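PDB 2VP8: inactive dihydropteroate synthase 2 from Mycobacterium tuberculosis, which probably lacks dihydropteroate synthase activity and, it appears, has very low affinity for the pterin pyrophosphate substrate, though it can probably bind the inhibitor dapsone. Local coordinates for residues A42-I47 / G78-D83. Residues are numbered along the deposited sequence; the frame is centred on the assembly and turned at random.
Sequences ALIMAI and GADVID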
ATOM      1  N   ALA B  42      10.989  -6.737  -4.261  1.00 31.87           N
ATOM      2  CA  ALA B  42      11.122  -7.404  -2.980  1.00 31.47           C
ATOM      3  C   ALA B  42      10.714  -8.877  -3.121  1.00 31.63           C
ATOM      4  O   ALA B  42       9.935  -9.239  -4.014  1.00 31.68           O
ATOM      5  CB  ALA B  42      10.277  -6.709  -1.944  1.00 31.06           C
ATOM      6  N   LEU B  43      11.242  -9.719  -2.242  1.00 31.72           N
ATOM      7  CA  LEU B  43      11.068 -11.152  -2.378  1.00 32.41           C
ATOM      8  C   LEU B  43       9.902 -11.673  -1.588  1.00 33.15           C
ATOM      9  O   LEU B  43       9.475 -11.050  -0.618  1.00 33.62           O
ATOM     10  CB  LEU B  43      12.327 -11.890  -1.934  1.00 32.51           C
ATOM     11  CG  LEU B  43      13.649 -11.340  -2.457  1.00 31.88           C
ATOM     12  CD1 LEU B  43      14.797 -12.098  -1.799  1.00 30.98           C
ATOM     13  CD2 LEU B  43      13.675 -11.414  -3.980  1.00 30.07           C
ATOM     14  N   ILE B  44       9.408 -12.835  -2.010  1.00 34.12           N
ATOM     15  CA  ILE B  44       8.269 -13.502  -1.388  1.00 34.89           C
ATOM     16  C   ILE B  44       8.679 -14.849  -0.790  1.00 35.34           C
ATOM     17  O   ILE B  44       9.237 -15.706  -1.486  1.00 35.82           O
ATOM     18  CB  ILE B  44       7.159 -13.764  -2.413  1.00 35.01           C
ATOM     19  CG1 ILE B  44       6.743 -12.462  -3.113  1.00 35.12           C
ATOM     20  CG2 ILE B  44       5.959 -14.457  -1.738  1.00 35.58           C
ATOM     21  CD1 ILE B  44       5.983 -12.681  -4.409  1.00 33.76           C
ATOM     22  N   MET B  45       8.399 -15.021   0.499  1.00 35.75           N
ATOM     23  CA  MET B  45       8.544 -16.299   1.187  1.00 36.06           C
ATOM     24  C   MET B  45       7.154 -16.933   1.317  1.00 36.72           C
ATOM     25  O   MET B  45       6.270 -16.387   1.970  1.00 36.44           O
ATOM     26  CB  MET B  45       9.189 -16.090   2.553  1.00 35.85           C
ATOM     27  CG  MET B  45       9.288 -17.328   3.402  1.00 36.08           C
ATOM     28  SD  MET B  45       9.844 -16.979   5.091  1.00 35.93           S
ATOM     29  CE  MET B  45      11.605 -17.235   4.904  1.00 34.17           C
ATOM     30  N   ALA B  46       6.966 -18.075   0.664  1.00 37.44           N
ATOM     31  CA  ALA B  46       5.681 -18.755   0.636  1.00 37.77           C
ATOM     32  C   ALA B  46       5.596 -19.797   1.746  1.00 38.43           C
ATOM     33  O   ALA B  46       6.418 -20.709   1.808  1.00 38.72           O
ATOM     34  CB  ALA B  46       5.496 -19.406  -0.699  1.00 37.54           C
ATOM     35  N   ILE B  47       4.607 -19.649   2.622  1.00 38.98           N
ATOM     36  CA  ILE B  47       4.378 -20.596   3.706  1.00 39.44           C
ATOM     37  C   ILE B  47       3.721 -21.872   3.178  1.00 40.29           C
ATOM     38  O   ILE B  47       2.615 -21.836   2.644  1.00 40.13           O
ATOM     39  CB  ILE B  47       3.479 -19.981   4.812  1.00 39.47           C
ATOM     40  CG1 ILE B  47       4.123 -18.728   5.403  1.00 39.16           C
ATOM     41  CG2 ILE B  47       3.173 -21.010   5.904  1.00 38.99           C
ATOM     42  CD1 ILE B  47       3.218 -17.930   6.313  1.00 38.99           C
ATOM     43  N   GLY B  78       5.752 -17.115  -8.387  1.00 40.89           N
ATOM     44  CA  GLY B  78       6.985 -16.360  -8.188  1.00 40.84           C
ATOM     45  C   GLY B  78       7.499 -16.257  -6.767  1.00 40.95           C
ATOM     46  O   GLY B  78       8.144 -15.262  -6.411  1.00 40.97           O
ATOM     47  N   ALA B  79       7.222 -17.273  -5.951  1.00 40.91           N
ATOM     48  CA  ALA B  79       7.787 -17.333  -4.600  1.00 40.72           C
ATOM     49  C   ALA B  79       9.304 -17.447  -4.693  1.00 40.80           C
ATOM     50  O   ALA B  79       9.837 -18.233  -5.490  1.00 40.95           O
ATOM     51  CB  ALA B  79       7.222 -18.500  -3.825  1.00 40.52           C
ATOM     52  N   ASP B  80       9.998 -16.656  -3.887  1.00 40.53           N
ATOM     53  CA  ASP B  80      11.450 -16.655  -3.915  1.00 40.38           C
ATOM     54  C   ASP B  80      11.981 -17.638  -2.895  1.00 40.25           C
ATOM     55  O   ASP B  80      13.054 -18.214  -3.074  1.00 40.03           O
ATOM     56  CB  ASP B  80      11.966 -15.255  -3.647  1.00 40.32           C
ATOM     57  CG  ASP B  80      11.556 -14.288  -4.721  1.00 40.61           C
ATOM     58  OD1 ASP B  80      12.078 -14.412  -5.858  1.00 41.88           O
ATOM     59  OD2 ASP B  80      10.701 -13.422  -4.434  1.00 39.17           O
ATOM     60  N   VAL B  81      11.206 -17.819  -1.826  1.00 39.93           N
ATOM     61  CA  VAL B  81      11.503 -18.784  -0.792  1.00 39.72           C
ATOM     62  C   VAL B  81      10.252 -19.617  -0.550  1.00 39.67           C
ATOM     63  O   VAL B  81       9.149 -19.087  -0.548  1.00 39.62           O
ATOM     64  CB  VAL B  81      11.926 -18.087   0.516  1.00 39.81           C
ATOM     65  CG1 VAL B  81      12.203 -19.104   1.610  1.00 39.84           C
ATOM     66  CG2 VAL B  81      13.161 -17.216   0.292  1.00 39.73           C
ATOM     67  N   ILE B  82      10.429 -20.923  -0.386  1.00 39.64           N
ATOM     68  CA  ILE B  82       9.374 -21.781   0.114  1.00 39.72           C
ATOM     69  C   ILE B  82       9.724 -22.079   1.560  1.00 40.26           C
ATOM     70  O   ILE B  82      10.765 -22.664   1.856  1.00 40.85           O
ATOM     71  CB  ILE B  82       9.242 -23.107  -0.694  1.00 39.85           C
ATOM     72  CG1 ILE B  82       9.097 -22.832  -2.196  1.00 38.85           C
ATOM     73  CG2 ILE B  82       8.066 -23.950  -0.186  1.00 38.97           C
ATOM     74  CD1 ILE B  82       7.851 -22.065  -2.572  1.00 37.03           C
ATOM     75  N   ASP B  83       8.850 -21.657   2.459  1.00 40.69           N
ATOM     76  CA  ASP B  83       9.063 -21.818   3.884  1.00 41.03           C
ATOM     77  C   ASP B  83       8.259 -23.021   4.371  1.00 41.22           C
ATOM     78  O   ASP B  83       7.041 -22.941   4.517  1.00 41.63           O
ATOM     79  CB  ASP B  83       8.658 -20.532   4.610  1.00 40.88           C
ATOM     80  CG  ASP B  83       8.949 -20.574   6.080  1.00 41.49           C
ATOM     81  OD1 ASP B  83      10.129 -20.726   6.471  1.00 42.02           O
ATOM     82  OD2 ASP B  83       7.985 -20.436   6.855  1.00 43.59           O
TER
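Asp80 reaches across to the start of strand 43-49, where its OD2 accepts from Ile44 N (2.8 Å, 158° at the hydrogen) through the anti lone pair. The Leu43 and Asp80 side chains cross at about a right angle, Leu43 CD2 lying 3.6 Å from Asp80 CG. Arg41 forms a salt bridge with the same OD2, and the backbone N of Ala38 binds OD1. Next, Ile44 O accepts two amides, Asp80 N in the carbonyl plane and Val81 N tilted from it; beyond, Ala46 N binds Val81 O and Ala46 O receives Asp83 N, a parallel ladder. On one face Met45 extends with CG anti to its backbone N (chi1 175°), bringing CG to 3.5 Å from Asp83 CB; a bend at chi3 turns CE back to Val81 CG1 at 3.8 Å. Neighbouring strands hold the Asp83 carboxylate, Ser121 and Asn142 at OD1 and Arg287 by a salt bridge at OD2. On the opposite face Ala46 CB meets Ala79 CB at 3.7 Å and Ile82 CD1 at 4.0 Å, all three packed against Ala74 of helix 65-76. Linked through that helix, whose C-terminus ends in a Schellman motif at Gly78, the strands form the first beta-alpha-beta crossover of the TIM barrel of the dihydropteroate synthase family.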